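Local atomic coordinates of amino acid adenylation domain-containing protein (Bacillus stratosphericus LAMA 585, PDB entry 6ULX), a protein that probably activates carboxylic acids with ATP as acyl adenylates, and is seen here holding the adenylate of 4-methyl-2-oxopentanoate. Residues His123-Thr128 with Arg149-Glu154; Gln74-His79 with Leu127-Leu132; Val306-His311 with Arg557-Thr562. All coordinates share one frame; numbering follows the deposited sequence.

Overall arrangement
Leaving strand 70-74, the chain opens contact 2 at Q74-H79 and closes it at L127-L132, after 47 intervening residues. Before that loop is shut, contact 1 has opened at H123-T128, and it closes at R149-E154 after a mostly helical connection of 20 residues. The two loops therefore cross and share L127 and T128. Together they tie strands 70-74, 125-128 and 150-152 side by side at one end of a mixed sheet, their centres 10 Å apart. Contact 3 follows in series: it closes a loop of 245 residues, bringing helix 560-570 back to helix 307-317, with its centre 41 Å from that of contact 1.

Contact 1: residues His123-Thr128 with Arg149-Glu154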
# COMPACT_ATOMS: atom_id res chain seq x y z
N HIS A 123 -17.99 19.38 5.90
CA HIS A 123 -18.02 20.21 4.70
C HIS A 123 -16.78 21.08 4.56
O HIS A 123 -16.89 22.31 4.49
CB HIS A 123 -19.28 21.10 4.72
CG HIS A 123 -20.55 20.35 4.98
ND1 HIS A 123 -20.73 19.04 4.59
CD2 HIS A 123 -21.70 20.73 5.58
CE1 HIS A 123 -21.94 18.65 4.95
NE2 HIS A 123 -22.55 19.65 5.55
N PRO A 124 -15.59 20.49 4.53
CA PRO A 124 -14.38 21.30 4.37
C PRO A 124 -14.25 21.85 2.96
O PRO A 124 -14.90 21.38 2.01
CB PRO A 124 -13.24 20.32 4.68
CG PRO A 124 -13.81 18.98 4.31
CD PRO A 124 -15.29 19.05 4.65
N LEU A 125 -13.39 22.86 2.83
CA LEU A 125 -13.06 23.39 1.51
C LEU A 125 -12.41 22.30 0.66
O LEU A 125 -11.52 21.59 1.12
CB LEU A 125 -12.12 24.58 1.65
CG LEU A 125 -11.40 25.04 0.37
CD1 LEU A 125 -12.38 25.50 -0.69
CD2 LEU A 125 -10.41 26.16 0.69
N ILE A 126 -12.87 22.18 -0.58
CA ILE A 126 -12.28 21.25 -1.55
C ILE A 126 -11.28 22.03 -2.39
O ILE A 126 -11.64 23.00 -3.07
CB ILE A 126 -13.36 20.60 -2.42
CG1 ILE A 126 -14.33 19.80 -1.55
CG2 ILE A 126 -12.71 19.71 -3.47
CD1 ILE A 126 -15.51 19.23 -2.31
N LEU A 127 -10.02 21.60 -2.36
CA LEU A 127 -8.94 22.23 -3.11
C LEU A 127 -8.62 21.36 -4.32
O LEU A 127 -8.45 20.14 -4.19
CB LEU A 127 -7.71 22.41 -2.22
CG LEU A 127 -6.67 23.45 -2.63
CD1 LEU A 127 -7.29 24.82 -2.83
CD2 LEU A 127 -5.58 23.51 -1.56
N THR A 128 -8.55 21.98 -5.50
CA THR A 128 -8.59 21.26 -6.76
C THR A 128 -7.64 21.91 -7.77
O THR A 128 -7.01 22.93 -7.49
CB THR A 128 -10.02 21.23 -7.31
OG1 THR A 128 -10.93 20.89 -6.25
CG2 THR A 128 -10.18 20.22 -8.43
N ARG A 149 -17.98 23.79 -1.49
CA ARG A 149 -17.07 24.92 -1.61
C ARG A 149 -15.79 24.42 -2.28
O ARG A 149 -15.10 23.56 -1.74
CB ARG A 149 -16.76 25.52 -0.24
CG ARG A 149 -15.95 26.81 -0.28
CD ARG A 149 -16.31 27.73 0.89
NE ARG A 149 -16.00 27.13 2.18
CZ ARG A 149 -14.95 27.45 2.94
NH1 ARG A 149 -14.09 28.38 2.54
NH2 ARG A 149 -14.76 26.85 4.10
N VAL A 150 -15.49 24.97 -3.46
CA VAL A 150 -14.39 24.51 -4.29
C VAL A 150 -13.48 25.69 -4.64
O VAL A 150 -13.93 26.83 -4.73
CB VAL A 150 -14.89 23.82 -5.58
CG1 VAL A 150 -13.74 23.18 -6.33
CG2 VAL A 150 -15.96 22.78 -5.24
N ALA A 151 -12.20 25.39 -4.82
CA ALA A 151 -11.22 26.41 -5.16
C ALA A 151 -10.03 25.75 -5.84
O ALA A 151 -9.62 24.65 -5.45
CB ALA A 151 -10.75 27.18 -3.91
N ALA A 152 -9.48 26.42 -6.85
CA ALA A 152 -8.34 25.90 -7.59
C ALA A 152 -7.04 26.46 -7.02
O ALA A 152 -7.02 27.45 -6.29
CB ALA A 152 -8.46 26.26 -9.07
N VAL A 153 -5.94 25.80 -7.35
CA VAL A 153 -4.64 26.13 -6.79
C VAL A 153 -3.85 27.07 -7.69
O VAL A 153 -3.15 27.95 -7.19
CB VAL A 153 -3.84 24.84 -6.51
CG1 VAL A 153 -2.41 25.17 -6.13
CG2 VAL A 153 -4.51 24.03 -5.40
N GLU A 154 -3.96 26.91 -9.01
CA GLU A 154 -3.13 27.71 -9.91
C GLU A 154 -3.32 29.21 -9.71
O GLU A 154 -2.32 29.93 -9.62
CB GLU A 154 -3.42 27.32 -11.37
CG GLU A 154 -2.85 25.96 -11.78
CD GLU A 154 -3.72 24.80 -11.32
OE1 GLU A 154 -4.73 25.04 -10.62
OE2 GLU A 154 -3.39 23.65 -11.66
O HOH W 1 -17.04 22.00 0.71
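A151 O is gripped twice by the neighbouring strand: T128 N donates to it at 2.9 Å, and the CA-H of L127 approaches it as well. One step back, I126 N meets R149 O at 2.9 Å in the straightest bond of the set (167° at the hydrogen), while A151 N donates to I126 O. The last link, V153 N to T128 O, is weak. At the other end a water takes over, giving its hydrogen to P124 O and accepting from R149 N. The strands run parallel, their axes 28° apart.

On the face of L127 and A151, L125 reaches across with CG anti to its backbone N (chi1 166°), which brings CD1 to 3.8 Å from R149 CG and 4.0 Å from A151 CB. The R149 chain bends back at chi2 and chi3, and L125 CB sits over one face of its guanidinium. L127 crosses V153 at about a right angle, with CG 3.6 Å from V153 CG2. On the face of I126 and V150, which helix 130-136 covers, T128 OG1 lies 3.6 Å from V150 CG1 and has no polar partner in the model.

With main-chain bonds doing the polar work and small or aliphatic groups filling the gaps, strand 150-152 is held as the outermost strand of its sheet chiefly through its backbone.

Contact 2: residues Gln74-His79 with Leu127-Leu132; sequences QFSSNH and LTDDSL. With SO4 (sulfate ion), chain C.
F75 sets its ring with one face under L127 O and one edge against D129, and it can be followed atom by atom. CB lies 3.7 Å from D129 OD2, and CG, set anti to the carbonyl carbon (chi1 -71°), carries the ring toward the 127-132 segment. On one border CD1 comes to 3.2 Å from D129 OD1, an oxygen lying near the ring plane at its edge, and CE1 lies 3.6 Å from T128 O. CE2 and CZ lie under L127 O, which stands over one face, offset toward the rim. CZ, the far atom, is also 3.8 Å from L127 CG.

L127 O also takes the backbone bond from Q74 N, joining the ends of the two strands. Beyond it D129 works as a clamp. Its OD2 accepts S77 N at 2.7 Å on the syn side, 33° out of the carboxylate plane, and S76 N at 2.8 Å nearly in line with the C-O bond; S76 OG adds a weak third bond. OD1 is buried without a hydrogen-bonding partner in the model; the two main-chain N-H groups probably help offset the charge, next to the carboxylate of E154. L132 CD1 closes over the same turn, 3.4 Å from S76 N.

The turn held in this way leads into helix 78-91, whose N-cap is S77; its OG bonds to A80 N. A sulfate, probably from the crystallisation liquor, sits at this helix start, bound by S77 OG at 2.8 Å, by N78 N and H79 N, and by R245. The contact joins two beta-alpha-beta units of the mixed sheet in the AMP-binding (ANL) domain: strand 70-74 passes through helix 78-91 to parallel strand 94-97, and strand 125-128 through helix 130-136 to parallel strand 150-152.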
# COMPACT_ATOMS: atom_id res chain seq x y z
N GLN A 74 -8.48 17.16 -3.96
CA GLN A 74 -8.96 16.47 -5.17
C GLN A 74 -8.08 16.97 -6.32
O GLN A 74 -8.39 17.98 -6.96
CB GLN A 74 -10.43 16.75 -5.43
CG GLN A 74 -11.37 16.06 -4.45
CD GLN A 74 -11.51 14.58 -4.72
OE1 GLN A 74 -12.36 14.15 -5.52
NE2 GLN A 74 -10.68 13.77 -4.06
N PHE A 75 -6.98 16.27 -6.57
CA PHE A 75 -5.97 16.73 -7.51
C PHE A 75 -5.67 15.68 -8.57
O PHE A 75 -5.68 14.48 -8.29
CB PHE A 75 -4.66 17.09 -6.79
CG PHE A 75 -4.74 18.34 -5.97
CD1 PHE A 75 -4.67 19.58 -6.58
CD2 PHE A 75 -4.89 18.28 -4.59
CE1 PHE A 75 -4.75 20.74 -5.83
CE2 PHE A 75 -4.96 19.44 -3.84
CZ PHE A 75 -4.89 20.67 -4.46
N SER A 76 -5.41 16.15 -9.79
CA SER A 76 -4.83 15.35 -10.85
C SER A 76 -3.39 15.72 -11.15
O SER A 76 -2.67 14.93 -11.77
CB SER A 76 -5.64 15.48 -12.14
OG SER A 76 -5.62 16.82 -12.61
N SER A 77 -2.94 16.91 -10.72
CA SER A 77 -1.61 17.41 -11.00
C SER A 77 -0.71 17.22 -9.79
O SER A 77 -1.09 17.60 -8.67
CB SER A 77 -1.66 18.89 -11.39
OG SER A 77 -0.45 19.56 -11.05
N ASN A 78 0.47 16.64 -10.01
CA ASN A 78 1.42 16.46 -8.92
C ASN A 78 1.93 17.80 -8.41
O ASN A 78 2.06 18.00 -7.19
CB ASN A 78 2.58 15.58 -9.37
CG ASN A 78 2.19 14.13 -9.55
OD1 ASN A 78 1.51 13.55 -8.70
ND2 ASN A 78 2.61 13.53 -10.65
N HIS A 79 2.24 18.72 -9.32
CA HIS A 79 2.79 20.02 -8.92
C HIS A 79 1.83 20.74 -7.97
O HIS A 79 2.24 21.23 -6.91
CB HIS A 79 3.07 20.87 -10.16
CG HIS A 79 3.43 22.28 -9.85
ND1 HIS A 79 4.61 22.63 -9.22
CD2 HIS A 79 2.78 23.44 -10.09
CE1 HIS A 79 4.66 23.94 -9.08
NE2 HIS A 79 3.56 24.46 -9.60
N LEU A 127 -10.02 21.60 -2.36
CA LEU A 127 -8.94 22.23 -3.11
C LEU A 127 -8.62 21.36 -4.32
O LEU A 127 -8.45 20.14 -4.19
CB LEU A 127 -7.71 22.41 -2.22
CG LEU A 127 -6.67 23.45 -2.63
CD1 LEU A 127 -7.29 24.82 -2.83
CD2 LEU A 127 -5.58 23.51 -1.56
N THR A 128 -8.55 21.98 -5.50
CA THR A 128 -8.59 21.26 -6.76
C THR A 128 -7.64 21.91 -7.77
O THR A 128 -7.01 22.93 -7.49
CB THR A 128 -10.02 21.23 -7.31
OG1 THR A 128 -10.93 20.89 -6.25
CG2 THR A 128 -10.18 20.22 -8.43
N ASP A 129 -7.53 21.28 -8.93
CA ASP A 129 -6.79 21.80 -10.07
C ASP A 129 -7.72 22.54 -11.02
O ASP A 129 -8.94 22.41 -10.95
CB ASP A 129 -6.10 20.66 -10.83
CG ASP A 129 -4.94 20.06 -10.07
OD1 ASP A 129 -4.19 20.84 -9.44
OD2 ASP A 129 -4.80 18.82 -10.08
N ASP A 130 -7.12 23.32 -11.92
CA ASP A 130 -7.90 23.94 -12.99
C ASP A 130 -8.48 22.88 -13.91
O ASP A 130 -9.61 23.02 -14.40
CB ASP A 130 -7.02 24.91 -13.79
CG ASP A 130 -6.89 26.26 -13.12
OD1 ASP A 130 -7.83 26.68 -12.42
OD2 ASP A 130 -5.84 26.91 -13.31
N SER A 131 -7.74 21.80 -14.15
CA SER A 131 -8.24 20.74 -15.01
C SER A 131 -9.41 20.00 -14.38
O SER A 131 -10.32 19.55 -15.09
CB SER A 131 -7.12 19.75 -15.33
OG SER A 131 -6.68 19.09 -14.15
N LEU A 132 -9.42 19.88 -13.05
CA LEU A 132 -10.44 19.11 -12.35
C LEU A 132 -11.59 19.95 -11.81
O LEU A 132 -12.67 19.41 -11.56
CB LEU A 132 -9.82 18.34 -11.18
CG LEU A 132 -9.45 16.87 -11.41
CD1 LEU A 132 -8.81 16.30 -10.14
CD2 LEU A 132 -10.66 16.06 -11.81
S SO4 C . 1.88 17.76 -13.22
O1 SO4 C . 1.55 16.37 -12.92
O2 SO4 C . 2.61 18.34 -12.10
O3 SO4 C . 0.65 18.51 -13.44
O4 SO4 C . 2.71 17.81 -14.42

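Contact 3: residues Val306-His311 with Arg557-Thr562. With SO4 (sulfate ion), chain P; SO4 (sulfate ion), chain K.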
# COMPACT_ATOMS: atom_id res chain seq x y z
N VAL A 306 4.77 -11.57 -5.01
CA VAL A 306 4.77 -12.91 -5.61
C VAL A 306 6.21 -13.25 -5.99
O VAL A 306 6.84 -12.48 -6.73
CB VAL A 306 3.85 -12.98 -6.83
CG1 VAL A 306 3.94 -14.34 -7.49
CG2 VAL A 306 2.42 -12.66 -6.42
N PRO A 307 6.76 -14.37 -5.52
CA PRO A 307 8.16 -14.69 -5.88
C PRO A 307 8.39 -14.78 -7.38
O PRO A 307 9.36 -14.21 -7.89
CB PRO A 307 8.40 -16.03 -5.17
CG PRO A 307 7.42 -16.05 -4.04
CD PRO A 307 6.20 -15.34 -4.56
N LYS A 308 7.52 -15.50 -8.10
CA LYS A 308 7.72 -15.65 -9.54
C LYS A 308 7.68 -14.30 -10.25
O LYS A 308 8.39 -14.11 -11.24
CB LYS A 308 6.65 -16.58 -10.12
CG LYS A 308 7.00 -18.06 -10.00
CD LYS A 308 5.84 -18.94 -10.44
CE LYS A 308 6.25 -20.41 -10.48
NZ LYS A 308 5.11 -21.31 -10.83
N THR A 309 6.87 -13.36 -9.76
CA THR A 309 6.78 -12.06 -10.40
C THR A 309 8.11 -11.31 -10.33
O THR A 309 8.62 -10.84 -11.35
CB THR A 309 5.67 -11.23 -9.74
OG1 THR A 309 4.42 -11.92 -9.84
CG2 THR A 309 5.55 -9.86 -10.41
N ILE A 310 8.69 -11.21 -9.13
CA ILE A 310 9.87 -10.38 -8.96
C ILE A 310 11.10 -11.03 -9.60
O ILE A 310 12.03 -10.33 -10.02
CB ILE A 310 10.11 -10.09 -7.47
CG1 ILE A 310 10.34 -11.38 -6.69
CG2 ILE A 310 8.93 -9.32 -6.88
CD1 ILE A 310 10.58 -11.17 -5.20
N HIS A 311 11.13 -12.36 -9.68
CA HIS A 311 12.29 -13.02 -10.27
C HIS A 311 12.26 -12.96 -11.80
O HIS A 311 13.30 -12.78 -12.44
CB HIS A 311 12.38 -14.46 -9.78
CG HIS A 311 12.89 -14.58 -8.38
ND1 HIS A 311 12.12 -15.06 -7.34
CD2 HIS A 311 14.10 -14.26 -7.84
CE1 HIS A 311 12.83 -15.05 -6.22
NE2 HIS A 311 14.03 -14.56 -6.50
N ARG A 557 0.44 -17.32 -19.65
CA ARG A 557 1.75 -17.26 -18.96
C ARG A 557 1.62 -16.50 -17.64
O ARG A 557 2.34 -16.83 -16.70
CB ARG A 557 2.80 -16.60 -19.84
CG ARG A 557 2.87 -17.17 -21.24
CD ARG A 557 3.34 -16.13 -22.22
NE ARG A 557 4.77 -15.96 -22.16
CZ ARG A 557 5.43 -15.08 -22.87
NH1 ARG A 557 4.78 -14.29 -23.70
NH2 ARG A 557 6.74 -14.99 -22.76
N ALA A 558 0.78 -15.46 -17.59
CA ALA A 558 0.68 -14.66 -16.38
C ALA A 558 0.01 -15.45 -15.26
O ALA A 558 -0.97 -16.18 -15.49
CB ALA A 558 -0.11 -13.37 -16.66
N GLN A 559 0.53 -15.29 -14.05
CA GLN A 559 -0.01 -15.99 -12.89
C GLN A 559 -1.45 -15.56 -12.64
O GLN A 559 -1.86 -14.44 -12.97
CB GLN A 559 0.85 -15.70 -11.66
CG GLN A 559 1.06 -16.90 -10.75
CD GLN A 559 2.39 -16.84 -10.02
OE1 GLN A 559 3.23 -15.99 -10.32
NE2 GLN A 559 2.59 -17.75 -9.08
N LEU A 560 -2.24 -16.46 -12.05
CA LEU A 560 -3.65 -16.18 -11.82
C LEU A 560 -3.83 -15.05 -10.81
O LEU A 560 -4.59 -14.11 -11.04
CB LEU A 560 -4.37 -17.45 -11.37
CG LEU A 560 -5.90 -17.47 -11.38
CD1 LEU A 560 -6.48 -16.61 -10.27
CD2 LEU A 560 -6.45 -17.03 -12.73
N LYS A 561 -3.12 -15.13 -9.67
CA LYS A 561 -3.20 -14.07 -8.68
C LYS A 561 -2.68 -12.75 -9.25
O LYS A 561 -3.26 -11.68 -8.99
CB LYS A 561 -2.41 -14.45 -7.43
CG LYS A 561 -2.41 -13.41 -6.32
CD LYS A 561 -3.75 -13.36 -5.58
CE LYS A 561 -3.69 -12.42 -4.39
NZ LYS A 561 -4.88 -12.57 -3.50
N THR A 562 -1.59 -12.80 -10.01
CA THR A 562 -1.02 -11.58 -10.58
C THR A 562 -1.97 -10.94 -11.59
O THR A 562 -2.02 -9.71 -11.69
CB THR A 562 0.34 -11.89 -11.21
OG1 THR A 562 1.38 -11.32 -10.40
CG2 THR A 562 0.44 -11.36 -12.64
S SO4 P . 3.94 -12.62 -13.62
O1 SO4 P . 2.90 -13.01 -14.57
O2 SO4 P . 3.66 -13.22 -12.32
O3 SO4 P . 5.24 -13.09 -14.10
O4 SO4 P . 3.97 -11.17 -13.50
S SO4 K . -3.78 -8.68 -2.64
O1 SO4 K . -4.65 -9.82 -2.34
O2 SO4 K . -2.64 -8.68 -1.73
O3 SO4 K . -3.30 -8.79 -4.02
O4 SO4 K . -4.53 -7.44 -2.48
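Two helix starts face each other here: V306 is the N-cap residue of helix 307-317 and Q559 that of helix 560-570, and the closest CA atoms, those of V306 and T562, are still 7.7 Å apart. Side chains bridge the gap. T562 OG1 donates a weak bond of 3.1 Å to T309 OG1, which in turn donates to O2 of a sulfate at 2.9 Å. Q559 N binds O1 of the same ion weakly, so the sulfate spans both segments.

Alongside, Q559 and V306 come from opposite directions, and Q559 OE1 ends 3.4 Å from V306 CG1. K308 crosses the glutamine at about a right angle: its CB lies 3.5 Å from Q559 OE1, its CD 3.7 Å from Q559 NE2. With an alanine in place of Q559 this amide is gone, which would probably leave V306 CG1 and the K308 chain without this neighbour.

Helix 272-279 backs both T309 and T562. The V306 side chain is about 9 Å from the bound acyl adenylate, and the contact is consistent with the interface of ANL enzymes, where C-terminal elements dock onto the adenylate-forming core.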